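Local coordinates for Tox3 (Phaeosphaeria nodorum, PDB 6WES), which acts as a necrotrophic effector toxin of the fungus, probably recognised by the wheat host through the Snn3 susceptibility gene, at residues Q24-V29 and G152-G157; D39-V44 and R110-I115; V47-A52 and T73-I78; R93-L98 and R141-C146. All blocks are in the same frame, centred on the assembly; numbering follows the deposited sequence.

Interaction 1: residues Q24-V29 and G152-G157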
loop_
_atom_site.group_PDB
_atom_site.type_symbol
_atom_site.label_atom_id
_atom_site.label_comp_id
_atom_site.label_asym_id
_atom_site.label_seq_id
_atom_site.Cartn_x
_atom_site.Cartn_y
_atom_site.Cartn_z
ATOM N N GLN A 24 -13.006 -1.456 -7.915
ATOM C CA GLN A 24 -12.599 -1.999 -6.629
ATOM C C GLN A 24 -11.227 -2.659 -6.734
ATOM O O GLN A 24 -10.929 -3.354 -7.714
ATOM C CB GLN A 24 -13.614 -3.021 -6.134
ATOM C CG GLN A 24 -13.282 -3.579 -4.740
ATOM C CD GLN A 24 -14.435 -4.356 -4.160
ATOM O OE1 GLN A 24 -15.476 -3.781 -3.854
ATOM N NE2 GLN A 24 -14.267 -5.666 -4.026
ATOM N N ARG A 25 -10.388 -2.440 -5.730
ATOM C CA ARG A 25 -9.074 -3.067 -5.678
ATOM C C ARG A 25 -8.759 -3.482 -4.253
ATOM O O ARG A 25 -9.048 -2.741 -3.311
ATOM C CB ARG A 25 -7.974 -2.078 -6.090
ATOM C CG ARG A 25 -8.115 -1.515 -7.504
ATOM C CD ARG A 25 -7.432 -2.421 -8.505
ATOM N NE ARG A 25 -8.263 -3.554 -8.872
ATOM C CZ ARG A 25 -7.793 -4.616 -9.523
ATOM N NH1 ARG A 25 -8.593 -5.624 -9.842
ATOM N NH2 ARG A 25 -6.515 -4.663 -9.863
ATOM N N ASP A 26 -8.114 -4.641 -4.107
ATOM C CA ASP A 26 -7.543 -5.101 -2.846
ATOM C C ASP A 26 -6.027 -4.976 -2.946
ATOM O O ASP A 26 -5.439 -5.399 -3.940
ATOM C CB ASP A 26 -7.881 -6.577 -2.593
ATOM C CG ASP A 26 -9.284 -6.791 -2.080
ATOM O OD1 ASP A 26 -10.087 -5.846 -2.131
ATOM O OD2 ASP A 26 -9.614 -7.925 -1.652
ATOM N N VAL A 27 -5.403 -4.420 -1.912
ATOM C CA VAL A 27 -3.952 -4.275 -1.835
ATOM C C VAL A 27 -3.514 -4.893 -0.517
ATOM O O VAL A 27 -4.066 -4.552 0.536
ATOM C CB VAL A 27 -3.537 -2.793 -1.897
ATOM C CG1 VAL A 27 -2.022 -2.660 -1.816
ATOM C CG2 VAL A 27 -4.040 -2.156 -3.183
ATOM N N LYS A 28 -2.561 -5.811 -0.566
ATOM C CA LYS A 28 -2.070 -6.453 0.649
ATOM C C LYS A 28 -0.555 -6.344 0.710
ATOM O O LYS A 28 0.134 -6.478 -0.310
ATOM C CB LYS A 28 -2.467 -7.936 0.701
ATOM C CG LYS A 28 -3.962 -8.183 0.763
ATOM C CD LYS A 28 -4.243 -9.662 0.764
ATOM C CE LYS A 28 -5.739 -9.953 0.666
ATOM N NZ LYS A 28 -6.001 -11.430 0.703
ATOM N N VAL A 29 -0.042 -6.088 1.912
ATOM C CA VAL A 29 1.395 -5.979 2.127
ATOM C C VAL A 29 1.791 -6.806 3.338
ATOM O O VAL A 29 0.962 -7.156 4.183
ATOM C CB VAL A 29 1.845 -4.520 2.314
ATOM C CG1 VAL A 29 1.504 -3.687 1.068
ATOM C CG2 VAL A 29 1.207 -3.904 3.573
ATOM N N GLY A 152 -11.516 0.360 3.271
ATOM C CA GLY A 152 -11.609 -0.310 4.559
ATOM C C GLY A 152 -10.844 -1.611 4.551
ATOM O O GLY A 152 -10.135 -1.913 3.590
ATOM N N ALA A 153 -10.952 -2.345 5.653
ATOM C CA ALA A 153 -10.234 -3.606 5.781
ATOM C C ALA A 153 -10.782 -4.643 4.807
ATOM O O ALA A 153 -11.941 -4.596 4.396
ATOM C CB ALA A 153 -10.397 -4.125 7.210
ATOM N N ILE A 154 -9.932 -5.586 4.429
ATOM C CA ILE A 154 -10.381 -6.711 3.611
ATOM C C ILE A 154 -11.017 -7.743 4.533
ATOM O O ILE A 154 -10.392 -8.127 5.532
ATOM C CB ILE A 154 -9.210 -7.313 2.848
ATOM C CG1 ILE A 154 -8.617 -6.282 1.880
ATOM C CG2 ILE A 154 -9.665 -8.566 2.092
ATOM C CD1 ILE A 154 -7.355 -6.790 1.150
ATOM N N PRO A 155 -12.242 -8.196 4.258
ATOM C CA PRO A 155 -12.877 -9.191 5.138
ATOM C C PRO A 155 -12.016 -10.439 5.290
ATOM O O PRO A 155 -11.357 -10.883 4.349
ATOM C CB PRO A 155 -14.199 -9.502 4.428
ATOM C CG PRO A 155 -14.493 -8.288 3.605
ATOM C CD PRO A 155 -13.127 -7.770 3.160
ATOM N N ARG A 156 -12.019 -11.001 6.497
ATOM C CA ARG A 156 -11.151 -12.135 6.785
ATOM C C ARG A 156 -11.483 -13.305 5.868
ATOM O O ARG A 156 -12.655 -13.616 5.631
ATOM C CB ARG A 156 -11.309 -12.553 8.246
ATOM C CG ARG A 156 -10.382 -13.675 8.657
ATOM C CD ARG A 156 -10.049 -13.581 10.134
ATOM N NE ARG A 156 -8.875 -12.744 10.366
ATOM C CZ ARG A 156 -8.897 -11.556 10.967
ATOM N NH1 ARG A 156 -10.039 -11.050 11.414
ATOM N NH2 ARG A 156 -7.774 -10.870 11.126
ATOM N N GLY A 157 -10.442 -13.938 5.333
ATOM C CA GLY A 157 -10.604 -15.016 4.384
ATOM C C GLY A 157 -10.668 -14.593 2.934
ATOM O O GLY A 157 -10.697 -15.465 2.057
#

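Interaction 2: residues D39-V44 and R110-I115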
loop_
_atom_site.group_PDB
_atom_site.type_symbol
_atom_site.label_atom_id
_atom_site.label_comp_id
_atom_site.label_asym_id
_atom_site.label_seq_id
_atom_site.Cartn_x
_atom_site.Cartn_y
_atom_site.Cartn_z
ATOM N N ASP A 39 19.245 -5.392 22.544
ATOM C CA ASP A 39 19.328 -3.947 22.311
ATOM C C ASP A 39 18.178 -3.113 22.875
ATOM O O ASP A 39 18.198 -1.885 22.736
ATOM C CB ASP A 39 19.489 -3.651 20.821
ATOM C CG ASP A 39 20.881 -3.994 20.296
ATOM O OD1 ASP A 39 21.708 -4.532 21.067
ATOM O OD2 ASP A 39 21.136 -3.735 19.099
ATOM N N GLY A 40 17.172 -3.719 23.465
ATOM C CA GLY A 40 16.226 -2.947 24.247
ATOM C C GLY A 40 15.104 -2.305 23.454
ATOM O O GLY A 40 15.040 -2.361 22.221
ATOM N N PRO A 41 14.197 -1.651 24.174
ATOM C CA PRO A 41 12.939 -1.210 23.562
ATOM C C PRO A 41 13.084 -0.011 22.648
ATOM O O PRO A 41 12.162 0.244 21.864
ATOM C CB PRO A 41 12.077 -0.857 24.782
ATOM C CG PRO A 41 13.072 -0.495 25.847
ATOM C CD PRO A 41 14.245 -1.390 25.630
ATOM N N ASN A 42 14.177 0.745 22.741
ATOM C CA ASN A 42 14.384 1.951 21.957
ATOM C C ASN A 42 15.366 1.719 20.812
ATOM O O ASN A 42 15.924 2.675 20.258
ATOM C CB ASN A 42 14.812 3.103 22.879
ATOM C CG ASN A 42 13.890 3.241 24.107
ATOM O OD1 ASN A 42 12.685 3.405 23.960
ATOM N ND2 ASN A 42 14.455 3.152 25.308
ATOM N N GLN A 43 15.582 0.465 20.435
ATOM C CA GLN A 43 16.505 0.180 19.352
ATOM C C GLN A 43 15.955 0.640 18.007
ATOM O O GLN A 43 14.746 0.654 17.760
ATOM C CB GLN A 43 16.815 -1.311 19.280
ATOM C CG GLN A 43 15.646 -2.204 18.884
ATOM C CD GLN A 43 16.027 -3.675 18.965
ATOM O OE1 GLN A 43 16.348 -4.313 17.951
ATOM N NE2 GLN A 43 16.012 -4.214 20.174
ATOM N N VAL A 44 16.876 1.040 17.134
ATOM C CA VAL A 44 16.519 1.316 15.750
ATOM C C VAL A 44 16.036 0.017 15.130
ATOM O O VAL A 44 16.595 -1.052 15.400
ATOM C CB VAL A 44 17.775 1.837 15.027
ATOM C CG1 VAL A 44 17.579 1.876 13.555
ATOM C CG2 VAL A 44 18.193 3.213 15.546
ATOM N N ARG A 110 6.453 -1.325 25.662
ATOM C CA ARG A 110 6.227 -2.752 25.854
ATOM C C ARG A 110 7.196 -3.583 25.026
ATOM O O ARG A 110 6.928 -4.755 24.746
ATOM C CB ARG A 110 4.779 -3.121 25.525
ATOM C CG ARG A 110 3.800 -2.509 26.509
ATOM C CD ARG A 110 2.362 -2.963 26.192
ATOM N NE ARG A 110 1.387 -2.392 27.133
ATOM C CZ ARG A 110 1.113 -2.878 28.339
ATOM N NH1 ARG A 110 1.730 -3.959 28.800
ATOM N NH2 ARG A 110 0.211 -2.261 29.098
ATOM N N MET A 111 8.334 -3.009 24.654
ATOM C CA MET A 111 9.248 -3.645 23.712
ATOM C C MET A 111 10.556 -4.101 24.363
ATOM O O MET A 111 11.621 -4.083 23.742
ATOM C CB MET A 111 9.476 -2.751 22.490
ATOM C CG MET A 111 8.302 -2.858 21.540
ATOM S SD MET A 111 8.395 -1.842 20.059
ATOM C CE MET A 111 10.071 -2.142 19.518
ATOM N N HIS A 112 10.508 -4.553 25.620
ATOM C CA HIS A 112 11.738 -4.998 26.258
ATOM C C HIS A 112 12.222 -6.337 25.709
ATOM O O HIS A 112 13.436 -6.592 25.710
ATOM C CB HIS A 112 11.559 -5.009 27.777
ATOM C CG HIS A 112 11.412 -3.634 28.353
ATOM N ND1 HIS A 112 10.194 -2.996 28.460
ATOM C CD2 HIS A 112 12.340 -2.748 28.785
ATOM C CE1 HIS A 112 10.371 -1.790 28.966
ATOM N NE2 HIS A 112 11.665 -1.614 29.172
ATOM N N ASN A 113 11.314 -7.181 25.209
ATOM C CA ASN A 113 11.644 -8.539 24.791
ATOM C C ASN A 113 11.497 -8.771 23.301
ATOM O O ASN A 113 12.117 -9.700 22.772
ATOM C CB ASN A 113 10.728 -9.555 25.491
ATOM C CG ASN A 113 10.792 -9.457 26.998
ATOM O OD1 ASN A 113 11.867 -9.380 27.567
ATOM N ND2 ASN A 113 9.627 -9.442 27.646
ATOM N N ASN A 114 10.677 -7.978 22.627
ATOM C CA ASN A 114 10.396 -8.143 21.204
ATOM C C ASN A 114 9.603 -6.908 20.786
ATOM O O ASN A 114 9.325 -6.018 21.604
ATOM C CB ASN A 114 9.597 -9.432 20.960
ATOM C CG ASN A 114 9.709 -9.951 19.537
ATOM O OD1 ASN A 114 10.256 -9.302 18.662
ATOM N ND2 ASN A 114 9.193 -11.149 19.313
ATOM N N ILE A 115 9.240 -6.850 19.507
ATOM C CA ILE A 115 8.363 -5.770 19.030
ATOM C C ILE A 115 7.015 -5.833 19.749
ATOM O O ILE A 115 6.620 -6.852 20.329
ATOM C CB ILE A 115 8.151 -5.837 17.512
ATOM C CG1 ILE A 115 7.366 -7.087 17.115
ATOM C CG2 ILE A 115 9.508 -5.707 16.779
ATOM C CD1 ILE A 115 6.831 -6.995 15.680
#

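Interaction 3: residues V47-A52 and T73-I78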
loop_
_atom_site.group_PDB
_atom_site.type_symbol
_atom_site.label_atom_id
_atom_site.label_comp_id
_atom_site.label_asym_id
_atom_site.label_seq_id
_atom_site.Cartn_x
_atom_site.Cartn_y
_atom_site.Cartn_z
ATOM N N VAL A 47 12.734 -2.185 9.006
ATOM C CA VAL A 47 11.487 -2.741 8.491
ATOM C C VAL A 47 11.643 -3.004 6.998
ATOM O O VAL A 47 12.140 -2.143 6.256
ATOM C CB VAL A 47 10.321 -1.773 8.762
ATOM C CG1 VAL A 47 9.046 -2.251 8.111
ATOM C CG2 VAL A 47 10.109 -1.590 10.271
ATOM N N THR A 48 11.215 -4.179 6.552
ATOM C CA THR A 48 11.121 -4.470 5.120
ATOM C C THR A 48 9.652 -4.663 4.769
ATOM O O THR A 48 9.020 -5.619 5.236
ATOM C CB THR A 48 11.908 -5.738 4.786
ATOM O OG1 THR A 48 13.304 -5.504 5.042
ATOM C CG2 THR A 48 11.738 -6.159 3.305
ATOM N N TRP A 49 9.116 -3.784 3.930
ATOM C CA TRP A 49 7.771 -3.967 3.382
ATOM C C TRP A 49 7.873 -4.797 2.110
ATOM O O TRP A 49 8.819 -4.616 1.316
ATOM C CB TRP A 49 7.159 -2.618 3.001
ATOM C CG TRP A 49 6.919 -1.649 4.135
ATOM C CD1 TRP A 49 7.739 -0.642 4.536
ATOM C CD2 TRP A 49 5.747 -1.565 4.954
ATOM N NE1 TRP A 49 7.155 0.072 5.555
ATOM C CE2 TRP A 49 5.932 -0.478 5.828
ATOM C CE3 TRP A 49 4.557 -2.299 5.017
ATOM C CZ2 TRP A 49 4.966 -0.097 6.756
ATOM C CZ3 TRP A 49 3.590 -1.912 5.935
ATOM C CH2 TRP A 49 3.810 -0.826 6.795
ATOM N N SER A 50 6.889 -5.661 1.878
ATOM C CA SER A 50 6.884 -6.452 0.652
ATOM C C SER A 50 5.460 -6.658 0.153
ATOM O O SER A 50 4.484 -6.523 0.896
ATOM C CB SER A 50 7.588 -7.796 0.836
ATOM O OG SER A 50 6.922 -8.559 1.822
ATOM N N ASN A 51 5.357 -6.980 -1.134
ATOM C CA ASN A 51 4.066 -7.233 -1.759
ATOM C C ASN A 51 3.467 -8.535 -1.244
ATOM O O ASN A 51 4.151 -9.567 -1.180
ATOM C CB ASN A 51 4.274 -7.382 -3.270
ATOM C CG ASN A 51 2.979 -7.717 -4.005
ATOM O OD1 ASN A 51 1.922 -7.180 -3.692
ATOM N ND2 ASN A 51 3.065 -8.601 -4.983
ATOM N N ALA A 52 2.188 -8.497 -0.876
ATOM C CA ALA A 52 1.383 -9.703 -0.750
ATOM C C ALA A 52 0.307 -9.801 -1.824
ATOM O O ALA A 52 0.009 -10.903 -2.280
ATOM C CB ALA A 52 0.763 -9.811 0.656
ATOM N N THR A 73 5.939 3.994 11.346
ATOM C CA THR A 73 6.535 4.247 10.037
ATOM C C THR A 73 5.464 3.996 8.990
ATOM O O THR A 73 4.601 3.132 9.165
ATOM C CB THR A 73 7.812 3.413 9.824
ATOM O OG1 THR A 73 8.470 3.852 8.630
ATOM C CG2 THR A 73 7.506 1.938 9.704
ATOM N N THR A 74 5.503 4.769 7.910
ATOM C CA THR A 74 4.454 4.741 6.896
ATOM C C THR A 74 5.078 4.581 5.519
ATOM O O THR A 74 6.203 5.019 5.284
ATOM C CB THR A 74 3.605 6.042 6.892
ATOM O OG1 THR A 74 2.966 6.253 8.171
ATOM C CG2 THR A 74 2.509 5.983 5.852
ATOM N N ILE A 75 4.362 3.897 4.633
ATOM C CA ILE A 75 4.824 3.668 3.266
ATOM C C ILE A 75 3.626 3.789 2.334
ATOM O O ILE A 75 2.486 3.662 2.760
ATOM C CB ILE A 75 5.490 2.274 3.169
ATOM C CG1 ILE A 75 6.445 2.178 1.968
ATOM C CG2 ILE A 75 4.471 1.165 3.138
ATOM C CD1 ILE A 75 7.751 2.990 2.161
ATOM N N THR A 76 3.883 4.041 1.052
ATOM C CA THR A 76 2.820 4.038 0.050
ATOM C C THR A 76 3.044 2.870 -0.901
ATOM O O THR A 76 4.122 2.752 -1.500
ATOM C CB THR A 76 2.805 5.368 -0.712
ATOM O OG1 THR A 76 2.545 6.437 0.216
ATOM C CG2 THR A 76 1.743 5.355 -1.822
ATOM N N ALA A 77 2.047 2.000 -1.034
ATOM C CA ALA A 77 2.077 0.925 -2.020
ATOM C C ALA A 77 1.473 1.424 -3.323
ATOM O O ALA A 77 0.407 2.056 -3.311
ATOM C CB ALA A 77 1.272 -0.264 -1.491
ATOM N N ILE A 78 2.126 1.137 -4.439
ATOM C CA ILE A 78 1.694 1.603 -5.753
ATOM C C ILE A 78 1.258 0.398 -6.571
ATOM O O ILE A 78 2.002 -0.586 -6.673
ATOM C CB ILE A 78 2.848 2.315 -6.484
ATOM C CG1 ILE A 78 3.482 3.408 -5.635
ATOM C CG2 ILE A 78 2.364 2.860 -7.836
ATOM C CD1 ILE A 78 2.585 4.605 -5.449
HETATM O O HOH W 1 7.938 2.809 6.180
#

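Interaction 4: residues R93-L98 and R141-C146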
loop_
_atom_site.group_PDB
_atom_site.type_symbol
_atom_site.label_atom_id
_atom_site.label_comp_id
_atom_site.label_asym_id
_atom_site.label_seq_id
_atom_site.Cartn_x
_atom_site.Cartn_y
_atom_site.Cartn_z
ATOM N N ARG A 93 -8.611 3.194 -23.969
ATOM C CA ARG A 93 -7.708 2.456 -23.103
ATOM C C ARG A 93 -7.239 3.368 -21.986
ATOM O O ARG A 93 -6.799 4.496 -22.237
ATOM C CB ARG A 93 -6.516 1.930 -23.893
ATOM C CG ARG A 93 -6.944 1.088 -25.088
ATOM C CD ARG A 93 -5.818 0.214 -25.595
ATOM N NE ARG A 93 -5.428 -0.781 -24.606
ATOM C CZ ARG A 93 -4.514 -1.720 -24.824
ATOM N NH1 ARG A 93 -3.903 -1.787 -26.000
ATOM N NH2 ARG A 93 -4.211 -2.585 -23.864
ATOM N N CYS A 94 -7.357 2.886 -20.755
ATOM C CA CYS A 94 -7.064 3.703 -19.586
ATOM C C CYS A 94 -6.040 3.011 -18.713
ATOM O O CYS A 94 -6.174 1.824 -18.407
ATOM C CB CYS A 94 -8.329 3.933 -18.755
ATOM S SG CYS A 94 -9.642 4.817 -19.658
ATOM N N LEU A 95 -5.069 3.773 -18.250
ATOM C CA LEU A 95 -4.117 3.305 -17.259
ATOM C C LEU A 95 -4.484 3.916 -15.914
ATOM O O LEU A 95 -4.762 5.113 -15.827
ATOM C CB LEU A 95 -2.705 3.751 -17.646
ATOM C CG LEU A 95 -1.650 3.290 -16.643
ATOM C CD1 LEU A 95 -1.522 1.778 -16.586
ATOM C CD2 LEU A 95 -0.319 3.921 -16.972
ATOM N N TYR A 96 -4.486 3.096 -14.885
ATOM C CA TYR A 96 -4.847 3.497 -13.532
ATOM C C TYR A 96 -3.677 3.252 -12.609
ATOM O O TYR A 96 -2.946 2.270 -12.767
ATOM C CB TYR A 96 -6.014 2.666 -13.009
ATOM C CG TYR A 96 -7.238 2.945 -13.804
ATOM C CD1 TYR A 96 -8.094 3.977 -13.452
ATOM C CD2 TYR A 96 -7.525 2.182 -14.930
ATOM C CE1 TYR A 96 -9.217 4.256 -14.224
ATOM C CE2 TYR A 96 -8.610 2.454 -15.697
ATOM C CZ TYR A 96 -9.449 3.493 -15.335
ATOM O OH TYR A 96 -10.540 3.765 -16.127
ATOM N N GLN A 97 -3.505 4.140 -11.647
ATOM C CA GLN A 97 -2.521 3.946 -10.594
ATOM C C GLN A 97 -3.177 4.194 -9.244
ATOM O O GLN A 97 -3.722 5.285 -9.001
ATOM C CB GLN A 97 -1.365 4.905 -10.786
ATOM C CG GLN A 97 -0.264 4.689 -9.758
ATOM C CD GLN A 97 0.967 5.462 -10.135
ATOM O OE1 GLN A 97 1.177 6.581 -9.658
ATOM N NE2 GLN A 97 1.790 4.874 -11.000
ATOM N N LEU A 98 -3.127 3.187 -8.384
ATOM C CA LEU A 98 -3.671 3.252 -7.035
ATOM C C LEU A 98 -2.514 3.443 -6.068
ATOM O O LEU A 98 -1.495 2.740 -6.159
ATOM C CB LEU A 98 -4.388 1.945 -6.723
ATOM C CG LEU A 98 -4.922 1.770 -5.303
ATOM C CD1 LEU A 98 -5.918 2.901 -4.952
ATOM C CD2 LEU A 98 -5.584 0.423 -5.218
ATOM N N ARG A 141 2.766 8.551 -17.368
ATOM C CA ARG A 141 3.567 9.765 -17.255
ATOM C C ARG A 141 2.830 10.918 -16.578
ATOM O O ARG A 141 3.491 11.813 -16.027
ATOM C CB ARG A 141 4.088 10.188 -18.637
ATOM C CG ARG A 141 4.922 9.114 -19.336
ATOM C CD ARG A 141 5.650 9.658 -20.565
ATOM N NE ARG A 141 6.646 8.711 -21.068
ATOM C CZ ARG A 141 6.468 7.925 -22.128
ATOM N NH1 ARG A 141 5.330 7.974 -22.807
ATOM N NH2 ARG A 141 7.426 7.093 -22.512
ATOM N N VAL A 142 1.493 10.900 -16.598
ATOM C CA VAL A 142 0.665 11.947 -15.998
ATOM C C VAL A 142 -0.729 11.353 -15.825
ATOM O O VAL A 142 -1.102 10.414 -16.528
ATOM C CB VAL A 142 0.634 13.212 -16.899
ATOM C CG1 VAL A 142 -0.206 12.956 -18.164
ATOM C CG2 VAL A 142 0.120 14.433 -16.117
ATOM N N PHE A 143 -1.506 11.905 -14.883
ATOM C CA PHE A 143 -2.807 11.343 -14.518
ATOM C C PHE A 143 -3.756 12.447 -14.062
ATOM O O PHE A 143 -3.330 13.525 -13.642
ATOM C CB PHE A 143 -2.690 10.405 -13.309
ATOM C CG PHE A 143 -1.872 9.155 -13.538
ATOM C CD1 PHE A 143 -2.427 8.025 -14.117
ATOM C CD2 PHE A 143 -0.547 9.103 -13.121
ATOM C CE1 PHE A 143 -1.675 6.862 -14.269
ATOM C CE2 PHE A 143 0.217 7.955 -13.276
ATOM C CZ PHE A 143 -0.335 6.837 -13.859
ATOM N N LEU A 144 -5.053 12.146 -14.104
ATOM C CA LEU A 144 -6.082 12.920 -13.404
ATOM C C LEU A 144 -6.549 12.125 -12.187
ATOM O O LEU A 144 -6.842 10.931 -12.305
ATOM C CB LEU A 144 -7.291 13.153 -14.317
ATOM C CG LEU A 144 -7.145 14.066 -15.543
ATOM C CD1 LEU A 144 -8.303 13.876 -16.519
ATOM C CD2 LEU A 144 -7.059 15.515 -15.113
ATOM N N GLU A 145 -6.658 12.777 -11.034
ATOM C CA GLU A 145 -7.068 12.066 -9.830
ATOM C C GLU A 145 -8.572 11.773 -9.838
ATOM O O GLU A 145 -9.387 12.624 -10.197
ATOM C CB GLU A 145 -6.699 12.884 -8.588
ATOM C CG GLU A 145 -6.872 12.137 -7.275
ATOM C CD GLU A 145 -6.230 12.852 -6.100
ATOM O OE1 GLU A 145 -5.171 13.491 -6.284
ATOM O OE2 GLU A 145 -6.789 12.769 -4.993
ATOM N N CYS A 146 -8.925 10.548 -9.433
ATOM C CA CYS A 146 -10.282 10.039 -9.291
ATOM C C CYS A 146 -10.839 10.401 -7.915
ATOM O O CYS A 146 -10.140 10.959 -7.071
ATOM C CB CYS A 146 -10.249 8.523 -9.429
ATOM S SG CYS A 146 -9.452 7.895 -10.918
#

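Interaction 1: residues Q24-V29 and G152-G157
The end of I154 lies between D26 and K28. CG1 of I154 stands anti to the carbonyl carbon (chi1 -63°), and the extended chain carries CD1 onto the strand 24-29. The tight part is this one methyl group. I154 CD1 is 3.6 Å from CE of K28 and 3.7 Å from CG of K28. The lysine chain, extended beyond CG, crosses the isoleucine at about a right angle, so its aliphatic part does the touching. Toward D26, CD1 of I154 is 3.8 Å from CG of D26. The second branch of the isoleucine reaches the same carboxylate, with CG2 of I154 3.8 Å from OD2 of D26. The contact has no hydrogen bond across it. In the sheet, strand 2-16 runs between strands 23-36 and 144-153. I154 follows strand 144-153 in the chain and bridges that middle strand, also touching R12. The C-terminal tail therefore folds against the outside of the beta barrel, while V27 and V29 are buried on the other face of their strand. The polar ends of D26 and K28 have partners outside the two segments. OD1 of D26 forms a salt bridge with NE of R12, and NZ of K28 bonds the backbone O of E158, the last residue of the chain. The loose side is the tail itself. A153, P155, R156 and G157 are exposed to solvent. From P155 to G157 the tail lies apart from strand 24-29, and it returns at E158, whose O takes the bond from NZ of K28.

Interaction 2: residues D39-V44 and R110-I115
P41 packs against M111 and H112 where two loops meet. The proline ring crosses the imidazole obliquely. CG of P41 lies over one face of the H112 ring, 4.0 Å from the centroid and shifted toward the rim, in a CH-pi contact. The H112 side chain leaves its backbone pointing away from the proline. Its CG sits beside the backbone N (chi1 -68°), and the ring, turned to chi2 88°, brings CD2 and NE2 back beneath the proline. M111 meets the same residue with its backbone and its stem. CA of P41 is 3.2 Å from O of M111, a CH...O contact, and CB of P41 is 4.0 Å from CB of M111. The methionine chain is extended at first and then bends at chi3 (46°), which brings its methyl CE to 3.9 Å from O of P41. P41 is the second residue of a type I beta turn from G40 to Q43. Q43 folds back on this turn, and its NE2 gives a nearly straight bond of 2.9 Å to O of G40. The O of G40 lies in the amide plane of Q43. NE2 of Q43 also bonds O of E36, and NH1 of R108 bonds O of P41 and O of Q43. The two loops follow strands 23-36 and 92-105, and M111 and Q43 both rest on F35 of strand 23-36, at one end of the elongated barrel.

Interaction 3: residues V47-A52 and T73-I78
The strand segments bearing W49 and I75 run nearly parallel, with 18° between their directions and axes 9.5 Å apart, and no backbone bond joins them. The contact is made by side chains. The W49 and I75 side chains come from facing strands and overlap side by side, and the methyl CG2 of I75 sits over the indole face. CG2 of I75 lies 3.5 Å from the centroid of the five-membered ring of W49, almost on the ring normal, in a CH-pi contact. CB of I75 follows it in, 3.6 Å from NE1 of W49. The first torsion of I75 explains this. CG1 is roughly anti to the backbone N (chi1 -158°), which sets CG2 between the N and the carbonyl carbon and turns it to the ring. CG1 of V47 covers the opposite face of the indole nearer its rim, so the ring is packed between two aliphatic side chains. The two strands lie near the two ends of the sheet order. The sheet curls until they face each other, and this buried packing belongs to the inside of the beta barrel. Here W49 also touches V29, A31 and F102 of other strands. At the T73 end the contact becomes polar. A water accepts a bond of 2.9 Å from NE1 of W49 and is 2.7 Å from OG1 of T73. It also donates a weak bond to O of T74. This water satisfies the one polar atom of the indole and links it to the facing strand. Nearby, CG2 of V47 is 4.4 Å from CG2 of T73, and T73 in turn touches V64 and V66 of strand 63-66.

Interaction 4: residues R93-L98 and R141-C146
F143 turns its ring onto strand 93-98, against L95 and Q97. The ring and the glutamine chain cross at about a right angle, and the ring and amide planes are 48° apart, so this is not a stack. CZ of F143 is 3.8 Å from CB of Q97, and CE2 of F143 is 4.0 Å from OE1 of Q97. CG of Q97 stands anti to the backbone N (chi1 -177°), and its extended chain runs past this corner of the ring. The backbone carbonyl of L95 meets the ring differently. O of L95 lies at the edge, in the ring plane, 3.9 Å from CE1 of F143. The side chain of L95 adds a looser apolar contact, with CD2 4.2 Å from CE1 of F143. In the barrel sheet, strand 126-133 runs between strands 92-105 and 144-153. F143 precedes the second of these and reaches across the middle strand, touching H128 and V130. Y96 points the other way, and its OH bonds OE2 of E129. The amide of Q97 is fixed at both atoms, since NE2 bonds OD1 of D80 and OE1 takes a bond from NE of R99. Both segments hold a disulfide cysteine: C94 is linked to C131 of the middle strand, and C146 to C17 just after strand 2-16.

In the fold
Interactions 1, 3 and 4 all draw on strands of one sheet, whereas interaction 2 joins loops at one end. Interactions 1 and 3 touch through neighbouring strands: K28 O and A52 N are 2.9 Å apart, a probable hydrogen bond, and V29 packs on W49. Interactions 1 and 4 meet at L98, whose CD2 lies 3.6 Å from CB of R25. Interactions 3 and 4 meet where I78 packs on Q97. Interactions 2 and 4 lie on opposite sides of the chain's centre, their centres about 42 Å apart, which reflects the elongated shape. Segments 39-44 and 47-52 adjoin in sequence. This chain is the C-terminal part of the precursor, consistent with the mature toxin after pro-domain removal.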